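Local coordinates for MFP2b (Ascaris suum, PDB 2BJR), which probably enhances polymerization of the major sperm protein (MSP) in the amoeboid motility of nematode sperm and binds a zinc ion, at residues A[219-224]-A[320-325]; A[226-231]-A[241-246]. All coordinates share one frame; numbering follows the deposited sequence.

Interaction 1: residues A[219-224]-A[320-325]; sequences DTLPGE and DGKEIL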
loop_
_atom_site.group_PDB
_atom_site.type_symbol
_atom_site.label_atom_id
_atom_site.label_comp_id
_atom_site.label_asym_id
_atom_site.label_seq_id
_atom_site.Cartn_x
_atom_site.Cartn_y
_atom_site.Cartn_z
ATOM N N ASP A 219 22.654 16.056 7.227
ATOM C CA ASP A 219 23.339 17.290 6.787
ATOM C C ASP A 219 22.923 17.515 5.346
ATOM O O ASP A 219 23.523 16.967 4.425
ATOM C CB ASP A 219 24.846 17.102 6.948
ATOM C CG ASP A 219 25.679 18.239 6.373
ATOM O OD1 ASP A 219 25.185 19.362 6.070
ATOM O OD2 ASP A 219 26.905 18.054 6.192
ATOM N N THR A 220 21.824 18.249 5.165
ATOM C CA THR A 220 21.084 18.220 3.900
ATOM C C THR A 220 21.227 19.498 3.058
ATOM O O THR A 220 22.028 20.389 3.358
ATOM C CB THR A 220 19.611 17.817 4.147
ATOM O OG1 THR A 220 18.967 17.517 2.899
ATOM C CG2 THR A 220 18.776 18.948 4.741
ATOM N N LEU A 221 20.493 19.558 1.965
ATOM C CA LEU A 221 20.559 20.663 1.059
ATOM C C LEU A 221 19.786 21.892 1.532
ATOM O O LEU A 221 18.866 21.805 2.331
ATOM C CB LEU A 221 20.031 20.252 -0.298
ATOM C CG LEU A 221 20.926 19.268 -1.034
ATOM C CD1 LEU A 221 20.144 18.639 -2.198
ATOM C CD2 LEU A 221 22.164 19.994 -1.550
ATOM N N PRO A 222 20.189 23.057 1.044
ATOM C CA PRO A 222 19.462 24.300 1.346
ATOM C C PRO A 222 17.979 24.187 1.016
ATOM O O PRO A 222 17.590 23.718 -0.083
ATOM C CB PRO A 222 20.127 25.334 0.403
ATOM C CG PRO A 222 21.500 24.855 0.229
ATOM C CD PRO A 222 21.383 23.317 0.224
ATOM N N GLY A 223 17.159 24.600 1.976
ATOM C CA GLY A 223 15.721 24.588 1.851
ATOM C C GLY A 223 15.054 23.295 2.284
ATOM O O GLY A 223 13.869 23.200 2.297
ATOM N N GLU A 224 15.818 22.295 2.664
ATOM C CA GLU A 224 15.237 21.036 3.075
ATOM C C GLU A 224 15.301 20.863 4.576
ATOM O O GLU A 224 16.265 21.288 5.243
ATOM C CB GLU A 224 15.988 19.898 2.391
ATOM C CG GLU A 224 15.939 19.961 0.881
ATOM C CD GLU A 224 14.539 19.817 0.322
ATOM O OE1 GLU A 224 13.752 19.039 0.861
ATOM O OE2 GLU A 224 14.213 20.523 -0.637
ATOM N N ASP A 320 26.197 17.553 -3.935
ATOM C CA ASP A 320 26.863 18.764 -3.472
ATOM C C ASP A 320 27.415 18.510 -2.068
ATOM O O ASP A 320 27.401 19.390 -1.227
ATOM C CB ASP A 320 25.882 19.961 -3.440
ATOM C CG ASP A 320 25.453 20.441 -4.842
ATOM O OD1 ASP A 320 26.114 20.063 -5.848
ATOM O OD2 ASP A 320 24.454 21.202 -5.018
ATOM N N GLY A 321 27.871 17.300 -1.795
ATOM C CA GLY A 321 28.355 16.948 -0.467
ATOM C C GLY A 321 27.312 16.831 0.646
ATOM O O GLY A 321 27.658 16.586 1.792
ATOM N N LYS A 322 26.030 16.946 0.307
ATOM C CA LYS A 322 24.940 16.898 1.287
ATOM C C LYS A 322 24.082 15.649 1.084
ATOM O O LYS A 322 24.007 15.103 -0.019
ATOM C CB LYS A 322 24.060 18.131 1.120
ATOM C CG LYS A 322 24.798 19.469 1.339
ATOM C CD LYS A 322 25.383 19.532 2.754
ATOM C CE LYS A 322 25.978 20.912 3.070
ATOM N NZ LYS A 322 26.498 20.978 4.455
ATOM N N GLU A 323 23.444 15.234 2.163
ATOM C CA GLU A 323 22.581 14.060 2.222
ATOM C C GLU A 323 21.141 14.459 1.935
ATOM O O GLU A 323 20.677 15.433 2.490
ATOM C CB GLU A 323 22.639 13.485 3.610
ATOM C CG GLU A 323 24.011 12.937 3.987
ATOM C CD GLU A 323 24.252 12.852 5.471
ATOM O OE1 GLU A 323 23.503 13.458 6.248
ATOM O OE2 GLU A 323 25.218 12.150 5.849
ATOM N N ILE A 324 20.435 13.675 1.121
ATOM C CA ILE A 324 19.081 14.019 0.679
ATOM C C ILE A 324 18.335 12.772 0.245
ATOM O O ILE A 324 18.827 11.987 -0.558
ATOM C CB ILE A 324 19.117 15.086 -0.414
ATOM C CG1 ILE A 324 17.708 15.471 -0.897
ATOM C CG2 ILE A 324 19.964 14.642 -1.595
ATOM C CD1 ILE A 324 16.930 16.171 0.134
ATOM N N LEU A 325 17.130 12.589 0.794
ATOM C CA LEU A 325 16.351 11.397 0.560
ATOM C C LEU A 325 15.551 11.444 -0.766
ATOM O O LEU A 325 14.765 12.374 -1.010
ATOM C CB LEU A 325 15.415 11.164 1.732
ATOM C CG LEU A 325 14.492 9.970 1.663
ATOM C CD1 LEU A 325 15.299 8.688 1.595
ATOM C CD2 LEU A 325 13.513 9.871 2.827
#
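Two carboxylates are the flat groups here, and each is met differently. The Asp219 carboxylate takes the Lys322 ammonium in a short salt bridge, NZ 2.6 Å from OD1, made on the syn lone pair, the one turned toward OD2. The Glu323 carboxylate is approached from above its plane instead: the backbone N of Asp219 gives its hydrogen to OE1 over 2.9 Å, while OE2 pairs with Arg216, which should help hold the group and offset its charge. Asp219 CG stands anti to its backbone N (chi1 173°), bringing the carboxylate over to the lysine. Lys322 bends at chi2 (-60°) and then runs extended, so its methylenes pass along the Thr220 carbonyl before NZ arrives.

Between these charged ends the backbones join. Glu323 N donates to Asp219 O at 2.9 Å and nearly straight (169°), so Asp219 and Glu323 grip each other twice, through a main-chain bond and a side-chain one. One residue on, Thr220 OG1 donates to Glu323 O at 2.7 Å in the plane of the carbonyl, and the CA-H of Thr220 leans on the same oxygen; OG1 is also hydrogen-bonded to Gln228 NE2.

The apolar part is built by Leu221, whose two methyls divide the work: CD2 rests 3.8 Å from Lys322 CB, and CD1 touches Ile324 CG2, the two side chains crossing at about a right angle. Ile324 CD1 reaches on to Glu224 CG, at the closing residue of the type II turn 221-224.

The loop leading to strand 229-235 thus lies against the start of strand 322-329, where Ile324 pairs through its backbone with Leu317 of strand 313-319 and packs on Ile337 of strand 334-339, while Leu221 and Glu224 touch Tyr339.

Interaction 2: residues A[226-231]-A[241-246]; sequences PDQYVA and MGRIWN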
loop_
_atom_site.group_PDB
_atom_site.type_symbol
_atom_site.label_atom_id
_atom_site.label_comp_id
_atom_site.label_asym_id
_atom_site.label_seq_id
_atom_site.Cartn_x
_atom_site.Cartn_y
_atom_site.Cartn_z
ATOM N N PRO A 226 16.110 18.746 7.777
ATOM C CA PRO A 226 17.027 17.665 8.127
ATOM C C PRO A 226 16.376 16.314 8.497
ATOM O O PRO A 226 17.047 15.279 8.408
ATOM C CB PRO A 226 17.827 18.234 9.316
ATOM C CG PRO A 226 17.618 19.685 9.304
ATOM C CD PRO A 226 16.249 19.906 8.686
ATOM N N ASP A 227 15.112 16.306 8.913
ATOM C CA ASP A 227 14.420 15.069 9.308
ATOM C C ASP A 227 13.430 14.702 8.196
ATOM O O ASP A 227 12.350 15.296 8.033
ATOM C CB ASP A 227 13.746 15.214 10.664
ATOM C CG ASP A 227 14.747 15.455 11.765
ATOM O OD1 ASP A 227 15.763 14.716 11.849
ATOM O OD2 ASP A 227 14.616 16.403 12.572
ATOM N N GLN A 228 13.863 13.717 7.420
ATOM C CA GLN A 228 13.174 13.289 6.217
ATOM C C GLN A 228 12.835 11.823 6.355
ATOM O O GLN A 228 13.632 11.066 6.849
ATOM C CB GLN A 228 14.095 13.490 5.033
ATOM C CG GLN A 228 14.388 14.923 4.706
ATOM C CD GLN A 228 15.565 15.120 3.749
ATOM O OE1 GLN A 228 15.862 14.257 2.901
ATOM N NE2 GLN A 228 16.229 16.251 3.871
ATOM N N TYR A 229 11.652 11.425 5.913
ATOM C CA TYR A 229 11.161 10.093 6.124
ATOM C C TYR A 229 10.655 9.499 4.820
ATOM O O TYR A 229 10.318 10.216 3.904
ATOM C CB TYR A 229 10.031 10.076 7.126
ATOM C CG TYR A 229 10.377 10.717 8.481
ATOM C CD1 TYR A 229 10.342 12.116 8.638
ATOM C CD2 TYR A 229 10.725 9.939 9.564
ATOM C CE1 TYR A 229 10.608 12.712 9.861
ATOM C CE2 TYR A 229 11.051 10.545 10.787
ATOM C CZ TYR A 229 10.933 11.934 10.913
ATOM O OH TYR A 229 11.234 12.560 12.098
ATOM N N VAL A 230 10.688 8.172 4.735
ATOM C CA VAL A 230 10.354 7.469 3.502
ATOM C C VAL A 230 8.852 7.472 3.178
ATOM O O VAL A 230 8.025 7.119 4.008
ATOM C CB VAL A 230 10.804 6.020 3.627
ATOM C CG1 VAL A 230 10.360 5.200 2.338
ATOM C CG2 VAL A 230 12.313 5.952 3.774
ATOM N N ALA A 231 8.526 7.834 1.947
ATOM C CA ALA A 231 7.147 7.815 1.458
ATOM C C ALA A 231 7.177 7.365 0.014
ATOM O O ALA A 231 8.209 7.505 -0.671
ATOM C CB ALA A 231 6.562 9.191 1.577
HETATM N N MSE A 241 9.617 6.680 -4.865
HETATM C CA MSE A 241 10.005 6.920 -3.487
HETATM C C MSE A 241 10.487 8.354 -3.353
HETATM O O MSE A 241 11.067 8.945 -4.228
HETATM C CB MSE A 241 11.090 5.976 -2.980
HETATM C CG MSE A 241 10.742 4.564 -2.992
HETATM SE SE MSE A 241 9.461 4.049 -1.665
HETATM C CE MSE A 241 9.491 2.198 -2.143
ATOM N N GLY A 242 10.150 8.948 -2.237
ATOM C CA GLY A 242 10.578 10.267 -1.978
ATOM C C GLY A 242 10.560 10.544 -0.496
ATOM O O GLY A 242 10.667 9.631 0.318
ATOM N N ARG A 243 10.470 11.827 -0.153
ATOM C CA ARG A 243 10.632 12.257 1.226
ATOM C C ARG A 243 9.453 13.028 1.770
ATOM O O ARG A 243 8.838 13.814 1.043
ATOM C CB ARG A 243 11.900 13.091 1.326
ATOM C CG ARG A 243 11.922 14.454 0.685
ATOM C CD ARG A 243 13.280 15.144 0.790
ATOM N NE ARG A 243 13.326 16.423 0.074
ATOM C CZ ARG A 243 13.546 16.535 -1.237
ATOM N NH1 ARG A 243 13.752 15.451 -1.978
ATOM N NH2 ARG A 243 13.559 17.710 -1.824
ATOM N N ILE A 244 9.119 12.784 3.039
ATOM C CA ILE A 244 8.234 13.654 3.802
ATOM C C ILE A 244 8.936 14.281 5.002
ATOM O O ILE A 244 9.967 13.791 5.457
ATOM C CB ILE A 244 6.967 12.972 4.257
ATOM C CG1 ILE A 244 7.291 11.771 5.130
ATOM C CG2 ILE A 244 6.122 12.581 3.051
ATOM C CD1 ILE A 244 6.101 11.205 5.911
ATOM N N TRP A 245 8.390 15.420 5.457
ATOM C CA TRP A 245 8.850 16.045 6.700
ATOM C C TRP A 245 7.649 16.703 7.340
ATOM O O TRP A 245 6.613 16.935 6.687
ATOM C CB TRP A 245 9.940 17.065 6.436
ATOM C CG TRP A 245 9.532 18.197 5.549
ATOM C CD1 TRP A 245 9.189 19.463 5.952
ATOM C CD2 TRP A 245 9.451 18.205 4.116
ATOM N NE1 TRP A 245 8.894 20.247 4.862
ATOM C CE2 TRP A 245 9.050 19.507 3.721
ATOM C CE3 TRP A 245 9.670 17.248 3.118
ATOM C CZ2 TRP A 245 8.849 19.869 2.376
ATOM C CZ3 TRP A 245 9.465 17.602 1.790
ATOM C CH2 TRP A 245 9.084 18.915 1.422
ATOM N N ASN A 246 7.805 16.997 8.625
ATOM C CA ASN A 246 6.742 17.538 9.434
ATOM C C ASN A 246 6.829 19.065 9.314
ATOM O O ASN A 246 7.775 19.679 9.772
ATOM C CB ASN A 246 6.880 17.029 10.846
ATOM C CG ASN A 246 5.752 17.514 11.776
ATOM O OD1 ASN A 246 4.922 18.329 11.386
ATOM N ND2 ASN A 246 5.704 16.970 12.973
HETATM O O HOH W 1 10.509 16.488 9.787
#
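Ile244 is the main bump in this pairing. With CG1 in the crowded position between backbone N and carbonyl carbon (chi1 59°), it spreads its two branches along the facing strand: CG1 sits 3.8 Å from Tyr229 CB, and CG2 fills the place beside the small Ala231, 3.7 Å from its CB. Gly242, opposite Ala231, adds no bulk on that face. The Tyr229 ring turns its edge to the Ile244 carbonyl, CD1 coming within 3.6 Å of the oxygen, and it meets Trp204 edge-to-face.

On the face carrying Val230 and Arg243, the Arg243 chain runs beside that of Gln228, pointing the same way, the arginine CD 3.5 Å from Gln228 OE1 and the amide and guanidinium planes 47° apart. Their polar ends look elsewhere: Arg243 to Glu224, Gln228 to Asn225. Val230 CG1 loosely meets the selenium of Met241, a selenomethionine.

Tyr229 and Ile244 bond reciprocally through N and O, as do Ala231 and Gly242; the longest of the four, Ala231 N to Gly242 O at 3.2 Å, comes in from above the carbonyl plane. Where the strands part, a water takes over, giving to Asp227 O and accepting from Asn246 N.

Alternating hydrogen-bonded and non-hydrogen-bonded pairs, with Val230 facing Arg243 in between, mark the antiparallel beta hairpin of strands 229-235 and 238-247, two neighbours in an antiparallel sheet.

Coming from the N terminus, the chain passes through 219-224 and goes almost directly into 226-231, turns, and returns as 241-246, so interaction 2 closes a short hairpin loop. Only about a hundred residues after its first segment does the chain come back at 320-325 to close interaction 1, and the hairpin is therefore nested inside that much longer loop. Interaction 2 works within one sheet, whereas interaction 1 ties the loop between strands 209-210 and 229-235 of that sheet to strand 322-329 of the other. The two touch directly: the Glu224–Arg243 salt bridge fastens the loop to the hairpin, while Gln228 OE1, probably hydrogen-bonded to Leu325 N, reaches across to the second sheet.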